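Local coordinates for IroE-like serine hydrolase (Shewanella oneidensis, PDB 3GFF), which probably hydrolyses ester bonds as a serine hydrolase of the esterase D family, resembling IroE, at residues T84-M87 and R88-P92; K103-P106 and Q107-H110; S128-Q132 and L133-G137; S251-G254 and L255-G258; D282-G285 and V286-E289. All coordinates share one frame; numbering follows the deposited sequence.

Overall arrangement
The five contacts follow one another along the chain and illustrate how short-range packing punctuates an alpha/beta-hydrolase fold built on one mixed central sheet. Contacts 1 and 2 touch, with centres 11 Å apart: helix 86-89 leads into the long loop that carries 103-110. Contact 3, 25 Å from contact 1 between centres, lies where helix 114-132 gives way to strand 135-136 and returns the chain to the sheet. Contact 4 lies on helix 250-263, nearest the centre of the chain and at the subunit interface. Contact 5, on helix 277-291, is 46 Å from contact 2 between centres. A probable Ser-145, His-247, Asp-169 triad has contact 1 against it and contact 4 close by.

Contact 1: residues T84-M87 and R88-P92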
loop_
_atom_site.group_PDB
_atom_site.type_symbol
_atom_site.label_atom_id
_atom_site.label_comp_id
_atom_site.label_asym_id
_atom_site.label_seq_id
_atom_site.Cartn_x
_atom_site.Cartn_y
_atom_site.Cartn_z
ATOM N N THR A 84 14.262 -13.533 -16.258
ATOM C CA THR A 84 15.595 -13.946 -16.649
ATOM C C THR A 84 15.926 -12.830 -17.676
ATOM O O THR A 84 16.534 -11.818 -17.320
ATOM C CB THR A 84 15.596 -15.347 -17.218
ATOM O OG1 THR A 84 14.827 -15.374 -18.416
ATOM C CG2 THR A 84 15.006 -16.350 -16.201
ATOM N N ASN A 85 15.446 -12.975 -18.917
ATOM C CA ASN A 85 15.616 -11.935 -19.945
ATOM C C ASN A 85 14.293 -11.127 -20.126
ATOM O O ASN A 85 13.392 -11.463 -20.912
ATOM C CB ASN A 85 16.111 -12.563 -21.248
ATOM C CG ASN A 85 16.607 -11.539 -22.261
ATOM O OD1 ASN A 85 16.276 -10.345 -22.202
ATOM N ND2 ASN A 85 17.364 -12.024 -23.234
ATOM N N ARG A 86 14.198 -10.060 -19.357
ATOM C CA ARG A 86 13.034 -9.181 -19.338
ATOM C C ARG A 86 12.731 -8.487 -20.678
ATOM O O ARG A 86 11.581 -8.393 -21.085
ATOM C CB ARG A 86 13.262 -8.136 -18.257
ATOM C CG ARG A 86 12.141 -7.120 -18.079
ATOM C CD ARG A 86 12.284 -6.401 -16.748
ATOM N NE ARG A 86 10.999 -5.840 -16.370
ATOM C CZ ARG A 86 10.634 -4.577 -16.582
ATOM N NH1 ARG A 86 11.489 -3.709 -17.140
ATOM N NH2 ARG A 86 9.413 -4.175 -16.215
HETATM N N MSE A 87 13.748 -7.989 -21.366
HETATM C CA MSE A 87 13.479 -7.338 -22.641
HETATM C C MSE A 87 12.994 -8.355 -23.669
HETATM O O MSE A 87 12.286 -8.012 -24.581
HETATM C CB MSE A 87 14.685 -6.556 -23.161
HETATM C CG MSE A 87 14.939 -5.213 -22.430
HETATM SE SE MSE A 87 13.408 -3.970 -22.527
HETATM C CE MSE A 87 13.467 -3.820 -24.432
ATOM N N ARG A 88 13.360 -9.605 -23.501
ATOM C CA ARG A 88 12.977 -10.630 -24.449
ATOM C C ARG A 88 11.546 -11.033 -24.208
ATOM O O ARG A 88 10.771 -11.064 -25.144
ATOM C CB ARG A 88 13.884 -11.848 -24.321
ATOM C CG ARG A 88 13.671 -12.968 -25.342
ATOM C CD ARG A 88 14.335 -14.241 -24.835
ATOM N NE ARG A 88 13.702 -14.693 -23.597
ATOM C CZ ARG A 88 14.149 -15.677 -22.823
ATOM N NH1 ARG A 88 15.259 -16.347 -23.130
ATOM N NH2 ARG A 88 13.483 -15.997 -21.718
ATOM N N ASP A 89 11.194 -11.277 -22.940
ATOM C CA ASP A 89 9.898 -11.828 -22.575
ATOM C C ASP A 89 8.769 -10.843 -22.420
ATOM O O ASP A 89 7.630 -11.237 -22.506
ATOM C CB ASP A 89 10.021 -12.571 -21.252
ATOM C CG ASP A 89 10.978 -13.750 -21.319
ATOM O OD1 ASP A 89 11.166 -14.325 -22.418
ATOM O OD2 ASP A 89 11.542 -14.112 -20.259
ATOM N N TYR A 90 9.072 -9.577 -22.178
ATOM C CA TYR A 90 8.035 -8.592 -21.907
ATOM C C TYR A 90 7.688 -7.720 -23.094
ATOM O O TYR A 90 6.813 -6.868 -22.971
ATOM C CB TYR A 90 8.417 -7.746 -20.670
ATOM C CG TYR A 90 8.206 -8.431 -19.334
ATOM C CD1 TYR A 90 8.146 -9.813 -19.230
ATOM C CD2 TYR A 90 8.161 -7.696 -18.162
ATOM C CE1 TYR A 90 7.974 -10.434 -18.033
ATOM C CE2 TYR A 90 7.998 -8.332 -16.913
ATOM C CZ TYR A 90 7.925 -9.699 -16.863
ATOM O OH TYR A 90 7.792 -10.381 -15.650
ATOM N N THR A 91 8.364 -7.941 -24.231
ATOM C CA THR A 91 8.134 -7.163 -25.457
ATOM C C THR A 91 7.413 -7.989 -26.515
ATOM O O THR A 91 7.816 -9.087 -26.830
ATOM C CB THR A 91 9.455 -6.540 -25.994
ATOM O OG1 THR A 91 10.446 -7.547 -26.216
ATOM C CG2 THR A 91 9.995 -5.498 -24.970
ATOM N N PRO A 92 6.279 -7.477 -27.013
ATOM C CA PRO A 92 5.482 -8.202 -27.991
ATOM C C PRO A 92 6.013 -8.124 -29.415
ATOM O O PRO A 92 5.743 -9.038 -30.223
ATOM C CB PRO A 92 4.116 -7.537 -27.874
ATOM C CG PRO A 92 4.410 -6.118 -27.403
ATOM C CD PRO A 92 5.672 -6.185 -26.624
HETATM O O HOH W 1 11.637 -12.969 -17.933
#
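Asn-85 and Arg-88 meet where helix 86-89 begins, a compact example of N-capping. With its CG anti to the backbone N (chi1 -167°), Asn-85 swings OD1 round to Arg-88 N at 3.3 Å; the donor stands above the carbonyl plane, so no lone pair is used squarely. Asn-85 O takes Asp-89 N at 3.0 Å. Arg-88 bends back and sets one guanidinium face over Asn-85 CB, the amide and guanidinium planes lying 32° apart. NE and NH2 hold Asp-89 side-on, both reaching OD1, and the NE to OD1 distance of this salt bridge is 2.8 Å. Packing is close on the inner side. Tyr-90 is buried, its CD2 3.8 Å from Arg-86 NE with ring and guanidinium 66° apart, and Thr-91 OG1, also hydrogen-bonded to Gly-112 N, approaches Met-87 O at a doubtfully short 2.5 Å. Thr-91 CG2 adds a contact of 3.9 Å with CE of Met-87, a selenomethionine. The outer side, at exposed Thr-84, is looser: OG1 stays 3.6 Å from Arg-88 NH2, and a water appears to link Thr-84 N to Asp-89 OD2, whose place is less certain. Glu-24 of strand 24-31 holds Thr-84 and Arg-88, and Arg-26 appears to pair with Asp-89. Arg-86 forms a salt bridge with Asp-50, whose backbone N is hydrogen-bonded to Tyr-90 OH; Tyr-90 also meets Phe-117 of helix 114-132 and Val-150 of helix 146-156.

Contact 2: residues K103-P106 and Q107-H110; sequences KGNP and QYQH
Gly-104 rests on the ring of Tyr-108, four residues on, in a glycine-aromatic CH-pi contact. Its CA sits over the middle of one face, 3.7 Å from the ring centroid and 9° off the normal, and a CB on Gly-104 would run into the ring. Asn-105 comes next and contributes twice. Its O receives Tyr-108 N at 2.9 Å, while CG, set between the backbone N and the carbonyl carbon (chi1 60°), brings OD1 to Gln-107 N at 3.0 Å, in the carbonyl plane and on a lone pair. The same OD1 lies in plane at the edge of the Tyr-108 ring. The Asn-105 and Gln-107 amides are turned only 17° from each other, and a water spans them through weak bonds. Pro-106 follows, its CB 3.5 Å from Gln-107 OE1 and its O weakly bonded to Gln-109 N at 3.4 Å; the closer approach of Gln-109 NE2 to that oxygen is too short to be trusted. Replacing Tyr-108 by a serine would probably strip Gly-104 of its aromatic face and open a gap beside Leu-98, Trp-173 and Met-87, which the ring touches. The OD1 bond to the second residue onward defines an Asx turn, here leading through Pro-106 into a short 3-10 segment in the loop between helices 86-89 and 114-132.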
loop_
_atom_site.group_PDB
_atom_site.type_symbol
_atom_site.label_atom_id
_atom_site.label_comp_id
_atom_site.label_asym_id
_atom_site.label_seq_id
_atom_site.Cartn_x
_atom_site.Cartn_y
_atom_site.Cartn_z
ATOM N N LYS A 103 19.301 4.061 -31.037
ATOM C CA LYS A 103 19.398 2.665 -30.654
ATOM C C LYS A 103 19.155 2.448 -29.148
ATOM O O LYS A 103 19.583 3.249 -28.318
ATOM C CB LYS A 103 20.755 2.092 -31.084
ATOM C CG LYS A 103 20.862 1.777 -32.617
ATOM C CD LYS A 103 19.893 0.614 -33.049
ATOM C CE LYS A 103 19.963 0.189 -34.568
ATOM N NZ LYS A 103 19.329 1.102 -35.566
ATOM N N GLY A 104 18.444 1.370 -28.820
ATOM C CA GLY A 104 18.223 0.997 -27.424
ATOM C C GLY A 104 19.505 0.340 -26.954
ATOM O O GLY A 104 20.448 0.215 -27.738
ATOM N N ASN A 105 19.563 -0.073 -25.694
ATOM C CA ASN A 105 20.742 -0.795 -25.174
ATOM C C ASN A 105 20.854 -2.149 -25.874
ATOM O O ASN A 105 19.879 -2.603 -26.478
ATOM C CB ASN A 105 20.657 -0.962 -23.656
ATOM C CG ASN A 105 19.435 -1.735 -23.202
ATOM O OD1 ASN A 105 19.231 -2.907 -23.540
ATOM N ND2 ASN A 105 18.629 -1.087 -22.397
ATOM N N PRO A 106 22.026 -2.812 -25.791
ATOM C CA PRO A 106 22.187 -4.067 -26.523
ATOM C C PRO A 106 21.149 -5.181 -26.271
ATOM O O PRO A 106 21.033 -6.089 -27.091
ATOM C CB PRO A 106 23.602 -4.530 -26.128
ATOM C CG PRO A 106 24.316 -3.243 -25.778
ATOM C CD PRO A 106 23.254 -2.445 -25.061
ATOM N N GLN A 107 20.397 -5.127 -25.178
ATOM C CA GLN A 107 19.395 -6.145 -24.929
ATOM C C GLN A 107 18.078 -5.958 -25.748
ATOM O O GLN A 107 17.144 -6.791 -25.689
ATOM C CB GLN A 107 19.226 -6.345 -23.423
ATOM C CG GLN A 107 20.481 -7.134 -22.809
ATOM C CD GLN A 107 21.842 -6.383 -22.886
ATOM O OE1 GLN A 107 22.737 -6.788 -23.625
ATOM N NE2 GLN A 107 21.990 -5.291 -22.115
ATOM N N TYR A 108 18.046 -4.899 -26.559
ATOM C CA TYR A 108 16.954 -4.685 -27.519
ATOM C C TYR A 108 16.934 -5.742 -28.622
ATOM O O TYR A 108 15.865 -6.010 -29.215
ATOM C CB TYR A 108 17.018 -3.288 -28.129
ATOM C CG TYR A 108 16.240 -2.279 -27.329
ATOM C CD1 TYR A 108 16.552 -2.019 -26.009
ATOM C CD2 TYR A 108 15.190 -1.593 -27.901
ATOM C CE1 TYR A 108 15.819 -1.104 -25.264
ATOM C CE2 TYR A 108 14.466 -0.663 -27.186
ATOM C CZ TYR A 108 14.781 -0.420 -25.862
ATOM O OH TYR A 108 14.018 0.484 -25.167
ATOM N N GLN A 109 18.099 -6.348 -28.874
ATOM C CA GLN A 109 18.254 -7.394 -29.884
ATOM C C GLN A 109 17.380 -8.587 -29.583
ATOM O O GLN A 109 17.077 -9.336 -30.477
ATOM C CB GLN A 109 19.718 -7.876 -29.985
ATOM C CG GLN A 109 20.200 -8.675 -28.765
ATOM C CD GLN A 109 21.725 -8.774 -28.668
ATOM O OE1 GLN A 109 22.382 -9.426 -29.498
ATOM N NE2 GLN A 109 22.293 -8.158 -27.606
ATOM N N HIS A 110 17.006 -8.782 -28.324
ATOM C CA HIS A 110 16.176 -9.947 -27.963
ATOM C C HIS A 110 14.704 -9.665 -27.933
ATOM O O HIS A 110 13.926 -10.570 -27.656
ATOM C CB HIS A 110 16.596 -10.496 -26.590
ATOM C CG HIS A 110 18.048 -10.808 -26.497
ATOM N ND1 HIS A 110 18.942 -9.994 -25.840
ATOM C CD2 HIS A 110 18.767 -11.834 -26.997
ATOM C CE1 HIS A 110 20.147 -10.519 -25.913
ATOM N NE2 HIS A 110 20.073 -11.628 -26.631
HETATM O O HOH W 2 19.159 -4.543 -20.555
#

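Contact 3: residues S128-Q132 and L133-G137; sequences SIESQ and LRTNG
Leu-133 closes on Ile-129 one turn back, near the C-terminal part of helix 114-132. Leu-133 N gives its hydrogen to Ile-129 O at 2.8 Å, and the side chains meet by one branch each, CD1 of Leu-133 standing 4.0 Å from CG2 of Ile-129. Leu-133 has CG anti to the carbonyl carbon (chi1 -50°), which sends CD1 toward the isoleucine while CD2 lies 3.8 Å from Gln-132 O. Both residues face the sheet, touching Ile-30 of strand 24-31. Arg-134 points away from the helix and serves another part of the fold: it forms a cation-pi contact with Tyr-36 and bonds to the carbonyls of Tyr-36 and Glu-41. Thr-135 turns back in. Its OG1 meets the aliphatic part of Glu-130, 3.5 Å from CG, and the two side chains cross at about a right angle; its CG2 is 4.1 Å from that same Glu-130 CG. The nearest approach is thus by the CG methylene, with the extended glutamate chain carrying the carboxylate oxygens onward. Asn-136 then continues beside Tyr-43 of strand 43-48, and the chain turns at Gly-137. Chemically, then, the one hydrogen bond between the two segments is the backbone bond from Leu-133 N, the directional element of the contact, while the side chains add van der Waals contact, apolar between Ile-129 and Leu-133, a hydroxyl against a methylene at Thr-135.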
loop_
_atom_site.group_PDB
_atom_site.type_symbol
_atom_site.label_atom_id
_atom_site.label_comp_id
_atom_site.label_asym_id
_atom_site.label_seq_id
_atom_site.Cartn_x
_atom_site.Cartn_y
_atom_site.Cartn_z
ATOM N N SER A 128 1.028 -26.328 -14.017
ATOM C CA SER A 128 1.822 -26.838 -12.891
ATOM C C SER A 128 1.264 -26.363 -11.536
ATOM O O SER A 128 1.137 -27.152 -10.598
ATOM C CB SER A 128 3.288 -26.420 -13.047
ATOM O OG SER A 128 4.042 -26.847 -11.948
ATOM N N ILE A 129 0.941 -25.076 -11.480
ATOM C CA ILE A 129 0.311 -24.419 -10.333
ATOM C C ILE A 129 -1.038 -25.068 -10.086
ATOM O O ILE A 129 -1.374 -25.443 -8.980
ATOM C CB ILE A 129 0.043 -22.914 -10.636
ATOM C CG1 ILE A 129 1.354 -22.123 -10.863
ATOM C CG2 ILE A 129 -0.816 -22.245 -9.537
ATOM C CD1 ILE A 129 2.097 -21.814 -9.673
ATOM N N GLU A 130 -1.806 -25.240 -11.145
ATOM C CA GLU A 130 -3.149 -25.791 -11.001
ATOM C C GLU A 130 -3.191 -27.254 -10.605
ATOM O O GLU A 130 -4.186 -27.697 -10.048
ATOM C CB GLU A 130 -3.960 -25.543 -12.261
ATOM C CG GLU A 130 -4.161 -24.087 -12.548
ATOM C CD GLU A 130 -4.985 -23.821 -13.787
ATOM O OE1 GLU A 130 -5.639 -24.748 -14.266
ATOM O OE2 GLU A 130 -4.982 -22.677 -14.295
ATOM N N SER A 131 -2.140 -28.006 -10.922
ATOM C CA SER A 131 -2.064 -29.411 -10.537
ATOM C C SER A 131 -1.610 -29.541 -9.088
ATOM O O SER A 131 -1.862 -30.554 -8.487
ATOM C CB SER A 131 -1.129 -30.216 -11.448
ATOM O OG SER A 131 0.246 -30.015 -11.138
ATOM N N GLN A 132 -0.947 -28.510 -8.554
ATOM C CA GLN A 132 -0.457 -28.488 -7.180
ATOM C C GLN A 132 -1.422 -27.794 -6.198
ATOM O O GLN A 132 -1.532 -28.197 -5.027
ATOM C CB GLN A 132 0.907 -27.779 -7.113
ATOM C CG GLN A 132 2.000 -28.546 -7.853
ATOM C CD GLN A 132 3.320 -27.788 -8.011
ATOM O OE1 GLN A 132 3.444 -26.594 -7.671
ATOM N NE2 GLN A 132 4.348 -28.514 -8.516
ATOM N N LEU A 133 -2.109 -26.757 -6.663
ATOM C CA LEU A 133 -3.016 -26.029 -5.787
ATOM C C LEU A 133 -4.488 -26.055 -6.242
ATOM O O LEU A 133 -4.808 -26.324 -7.407
ATOM C CB LEU A 133 -2.544 -24.582 -5.667
ATOM C CG LEU A 133 -1.071 -24.291 -5.314
ATOM C CD1 LEU A 133 -0.793 -22.800 -5.582
ATOM C CD2 LEU A 133 -0.682 -24.655 -3.893
ATOM N N ARG A 134 -5.376 -25.737 -5.300
ATOM C CA ARG A 134 -6.807 -25.669 -5.563
ATOM C C ARG A 134 -7.171 -24.282 -6.079
ATOM O O ARG A 134 -7.334 -23.321 -5.296
ATOM C CB ARG A 134 -7.595 -26.007 -4.302
ATOM C CG ARG A 134 -7.326 -27.442 -3.778
ATOM C CD ARG A 134 -8.289 -27.781 -2.601
ATOM N NE ARG A 134 -8.361 -26.665 -1.663
ATOM C CZ ARG A 134 -7.547 -26.457 -0.633
ATOM N NH1 ARG A 134 -6.615 -27.323 -0.303
ATOM N NH2 ARG A 134 -7.705 -25.374 0.111
ATOM N N THR A 135 -7.256 -24.190 -7.408
ATOM C CA THR A 135 -7.560 -22.954 -8.105
ATOM C C THR A 135 -8.995 -23.008 -8.619
ATOM O O THR A 135 -9.485 -24.069 -8.997
ATOM C CB THR A 135 -6.587 -22.733 -9.259
ATOM O OG1 THR A 135 -6.802 -23.728 -10.278
ATOM C CG2 THR A 135 -5.145 -22.814 -8.723
ATOM N N ASN A 136 -9.647 -21.856 -8.684
ATOM C CA ASN A 136 -11.085 -21.796 -9.017
ATOM C C ASN A 136 -11.502 -21.313 -10.408
ATOM O O ASN A 136 -12.696 -21.086 -10.638
ATOM C CB ASN A 136 -11.832 -20.977 -7.958
ATOM C CG ASN A 136 -11.611 -19.477 -8.081
ATOM O OD1 ASN A 136 -11.073 -18.993 -9.077
ATOM N ND2 ASN A 136 -12.102 -18.720 -7.085
ATOM N N GLY A 137 -10.543 -21.144 -11.310
ATOM C CA GLY A 137 -10.860 -20.739 -12.684
ATOM C C GLY A 137 -10.770 -19.259 -12.954
ATOM O O GLY A 137 -10.840 -18.838 -14.089
#

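Contact 4: residues S251-G254 and L255-G258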
loop_
_atom_site.group_PDB
_atom_site.type_symbol
_atom_site.label_atom_id
_atom_site.label_comp_id
_atom_site.label_asym_id
_atom_site.label_seq_id
_atom_site.Cartn_x
_atom_site.Cartn_y
_atom_site.Cartn_z
ATOM N N SER A 251 3.051 1.434 -9.132
ATOM C CA SER A 251 2.824 -0.012 -9.081
ATOM C C SER A 251 1.985 -0.374 -7.880
ATOM O O SER A 251 1.019 -1.166 -7.983
ATOM C CB SER A 251 4.157 -0.814 -9.095
ATOM O OG SER A 251 4.979 -0.556 -7.949
ATOM N N HIS A 252 2.299 0.256 -6.754
ATOM C CA HIS A 252 1.613 -0.046 -5.496
ATOM C C HIS A 252 0.148 0.430 -5.407
ATOM O O HIS A 252 -0.747 -0.411 -5.175
ATOM C CB HIS A 252 2.400 0.510 -4.335
ATOM C CG HIS A 252 1.973 -0.025 -3.000
ATOM N ND1 HIS A 252 2.449 -1.215 -2.494
ATOM C CD2 HIS A 252 1.160 0.490 -2.052
ATOM C CE1 HIS A 252 1.936 -1.416 -1.292
ATOM N NE2 HIS A 252 1.157 -0.389 -0.995
ATOM N N ILE A 253 -0.075 1.750 -5.526
ATOM C CA ILE A 253 -1.422 2.349 -5.449
ATOM C C ILE A 253 -2.269 1.899 -6.633
ATOM O O ILE A 253 -3.505 1.871 -6.544
ATOM C CB ILE A 253 -1.399 3.955 -5.307
ATOM C CG1 ILE A 253 -2.711 4.489 -4.708
ATOM C CG2 ILE A 253 -1.085 4.661 -6.631
ATOM C CD1 ILE A 253 -3.097 3.905 -3.278
ATOM N N GLY A 254 -1.599 1.582 -7.752
ATOM C CA GLY A 254 -2.259 1.080 -8.969
ATOM C C GLY A 254 -2.887 -0.289 -8.724
ATOM O O GLY A 254 -4.019 -0.537 -9.132
ATOM N N LEU A 255 -2.152 -1.179 -8.056
ATOM C CA LEU A 255 -2.684 -2.486 -7.652
ATOM C C LEU A 255 -3.736 -2.263 -6.547
ATOM O O LEU A 255 -4.803 -2.846 -6.554
ATOM C CB LEU A 255 -1.561 -3.388 -7.121
ATOM C CG LEU A 255 -1.936 -4.790 -6.566
ATOM C CD1 LEU A 255 -2.437 -5.768 -7.662
ATOM C CD2 LEU A 255 -0.727 -5.430 -5.789
ATOM N N TYR A 256 -3.434 -1.395 -5.591
ATOM C CA TYR A 256 -4.381 -1.111 -4.540
ATOM C C TYR A 256 -5.768 -0.804 -5.130
ATOM O O TYR A 256 -6.766 -1.458 -4.809
ATOM C CB TYR A 256 -3.885 0.029 -3.676
ATOM C CG TYR A 256 -4.734 0.273 -2.447
ATOM C CD1 TYR A 256 -5.879 1.077 -2.500
ATOM C CD2 TYR A 256 -4.392 -0.292 -1.220
ATOM C CE1 TYR A 256 -6.668 1.299 -1.345
ATOM C CE2 TYR A 256 -5.167 -0.103 -0.099
ATOM C CZ TYR A 256 -6.311 0.689 -0.151
ATOM O OH TYR A 256 -7.055 0.890 1.011
ATOM N N ASP A 257 -5.828 0.144 -6.052
ATOM C CA ASP A 257 -7.114 0.567 -6.579
ATOM C C ASP A 257 -7.646 -0.383 -7.608
ATOM O O ASP A 257 -8.890 -0.520 -7.753
ATOM C CB ASP A 257 -7.003 1.930 -7.202
ATOM C CG ASP A 257 -6.789 3.000 -6.207
ATOM O OD1 ASP A 257 -7.301 2.885 -5.045
ATOM O OD2 ASP A 257 -6.155 4.000 -6.638
ATOM N N GLY A 258 -6.727 -1.008 -8.343
ATOM C CA GLY A 258 -7.102 -1.944 -9.390
ATOM C C GLY A 258 -7.767 -3.187 -8.851
ATOM O O GLY A 258 -8.801 -3.585 -9.340
#
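Tyr-256 leans on Ile-253, three residues earlier in helix 250-263, and its side chain can be traced outward atom by atom. CB lies 3.4 Å from Ile-253 O and 3.5 Å from His-252 O, close over the preceding turn, and the methyl Ile-253 CD1 touches it at 4.0 Å. CG and then CD1 of the ring keep company with that same methyl, CD1 of Tyr-256 being 4.0 Å from CD1 of Ile-253. Tyr-256 has CG anti to its backbone N (chi1 -173°), carrying the ring outward to the dimer surface. There its OH bonds to Glu-245 of the second subunit, Tyr-256 also packs on Ile-253 of that subunit and the reverse contact is made as well, while His-252 bonds to His-57 of its own chain and to His-252 of the second subunit. This is a helix of the alpha/beta-hydrolase fold that follows His-247, the probable triad histidine, and here it doubles as part of the subunit interface. Behind the isoleucine-tyrosine pair the main chain is regular, with Tyr-256 N to His-252 O at 2.9 Å and Asp-257 N to Ile-253 O at 2.9 Å. Asp-257 places OD2 4.0 Å from Ile-253 CG1, the two side chains crossing obliquely, and that oxygen is engaged by Tyr-242 OH. On the inward side Leu-255 packs against Met-58 of helix 51-65 and Val-142 of strand 138-144, its CB 3.5 Å from Ser-251 O.

Contact 5: residues D282-G285 and V286-E289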
loop_
_atom_site.group_PDB
_atom_site.type_symbol
_atom_site.label_atom_id
_atom_site.label_comp_id
_atom_site.label_asym_id
_atom_site.label_seq_id
_atom_site.Cartn_x
_atom_site.Cartn_y
_atom_site.Cartn_z
ATOM N N ASP A 282 -28.201 -13.777 -7.202
ATOM C CA ASP A 282 -28.261 -12.879 -8.359
ATOM C C ASP A 282 -26.939 -12.124 -8.508
ATOM O O ASP A 282 -26.379 -12.048 -9.617
ATOM C CB ASP A 282 -29.432 -11.882 -8.214
ATOM C CG ASP A 282 -30.827 -12.555 -8.213
ATOM O OD1 ASP A 282 -30.971 -13.770 -8.478
ATOM O OD2 ASP A 282 -31.812 -11.814 -7.963
ATOM N N GLN A 283 -26.467 -11.569 -7.384
ATOM C CA GLN A 283 -25.191 -10.852 -7.282
ATOM C C GLN A 283 -24.073 -11.682 -7.894
ATOM O O GLN A 283 -23.292 -11.197 -8.731
ATOM C CB GLN A 283 -24.872 -10.547 -5.797
ATOM C CG GLN A 283 -23.513 -10.009 -5.522
ATOM C CD GLN A 283 -23.222 -9.854 -4.036
ATOM O OE1 GLN A 283 -23.928 -10.388 -3.193
ATOM N NE2 GLN A 283 -22.177 -9.097 -3.716
ATOM N N TYR A 284 -23.991 -12.939 -7.476
ATOM C CA TYR A 284 -22.957 -13.817 -8.016
ATOM C C TYR A 284 -23.230 -14.261 -9.468
ATOM O O TYR A 284 -22.290 -14.566 -10.207
ATOM C CB TYR A 284 -22.601 -14.929 -7.018
ATOM C CG TYR A 284 -21.622 -14.388 -6.000
ATOM C CD1 TYR A 284 -22.054 -13.575 -4.951
ATOM C CD2 TYR A 284 -20.258 -14.641 -6.123
ATOM C CE1 TYR A 284 -21.165 -13.019 -4.052
ATOM C CE2 TYR A 284 -19.352 -14.101 -5.237
ATOM C CZ TYR A 284 -19.802 -13.271 -4.208
ATOM O OH TYR A 284 -18.901 -12.767 -3.311
ATOM N N GLY A 285 -24.494 -14.220 -9.894
ATOM C CA GLY A 285 -24.842 -14.474 -11.285
ATOM C C GLY A 285 -24.243 -13.374 -12.160
ATOM O O GLY A 285 -23.668 -13.646 -13.197
ATOM N N VAL A 286 -24.342 -12.132 -11.702
ATOM C CA VAL A 286 -23.803 -10.990 -12.419
ATOM C C VAL A 286 -22.273 -11.093 -12.488
ATOM O O VAL A 286 -21.692 -10.897 -13.569
ATOM C CB VAL A 286 -24.232 -9.640 -11.785
ATOM C CG1 VAL A 286 -23.570 -8.433 -12.537
ATOM C CG2 VAL A 286 -25.768 -9.529 -11.765
ATOM N N LEU A 287 -21.629 -11.430 -11.362
ATOM C CA LEU A 287 -20.153 -11.599 -11.337
ATOM C C LEU A 287 -19.734 -12.695 -12.312
ATOM O O LEU A 287 -18.770 -12.532 -13.072
ATOM C CB LEU A 287 -19.625 -11.893 -9.917
ATOM C CG LEU A 287 -19.852 -10.792 -8.864
ATOM C CD1 LEU A 287 -19.351 -11.198 -7.495
ATOM C CD2 LEU A 287 -19.195 -9.521 -9.359
ATOM N N SER A 288 -20.466 -13.802 -12.307
ATOM C CA SER A 288 -20.184 -14.897 -13.226
ATOM C C SER A 288 -20.258 -14.474 -14.706
ATOM O O SER A 288 -19.418 -14.878 -15.520
ATOM C CB SER A 288 -21.116 -16.072 -12.964
ATOM O OG SER A 288 -20.794 -16.640 -11.699
ATOM N N GLU A 289 -21.273 -13.676 -15.037
ATOM C CA GLU A 289 -21.449 -13.241 -16.394
ATOM C C GLU A 289 -20.326 -12.251 -16.766
ATOM O O GLU A 289 -19.857 -12.255 -17.914
ATOM C CB GLU A 289 -22.877 -12.692 -16.585
ATOM C CG GLU A 289 -23.940 -13.799 -16.304
ATOM C CD GLU A 289 -25.405 -13.449 -16.655
ATOM O OE1 GLU A 289 -25.809 -12.255 -16.519
ATOM O OE2 GLU A 289 -26.165 -14.405 -17.026
#
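Tyr-284 and Leu-287 supply the apolar contact on this stretch of helix 277-291. Leu-287 CD1 sits over one face of the ring, 3.8 Å from its centroid and 17° off the normal, displaced toward the rim so that CE2 of Tyr-284 is its nearest ring atom at 3.7 Å. Leucine CG, anti to the carbonyl carbon (chi1 -63°), turns the branch back along the helix to reach it. Of a different kind is the van der Waals contact of a Val-286 methyl with a carbonyl oxygen, CG2 lying 3.4 Å from Asp-282 O. Hydrogen bonding comes next. The four carbonyls of 282-285 each accept a backbone N-H from the residue four positions on, and Tyr-284 O accepts a second bond: Ser-288 N reaches it at 2.9 Å and Ser-288 OG at 3.0 Å, from opposite faces of the carbonyl plane. The serine oxygen has a further mate in Val-295 N, so it ties the helix to the chain that follows. An alanine at Ser-288 is likely to leave Val-295 N without this partner and the Tyr-284 carbonyl with its backbone bond alone. Polar links to the preceding loop complete the setting: Tyr-284 OH bonds to Phe-266 O, and Gln-283 NE2 to Asp-265 O, while Leu-287 packs on Phe-266. Such a serine, turned back so that OG shares the carbonyl one turn earlier with its own N-H, is a familiar feature of alpha helices; here it stands beside an aromatic-leucine i to i+3 pair on the helix that follows 250-263.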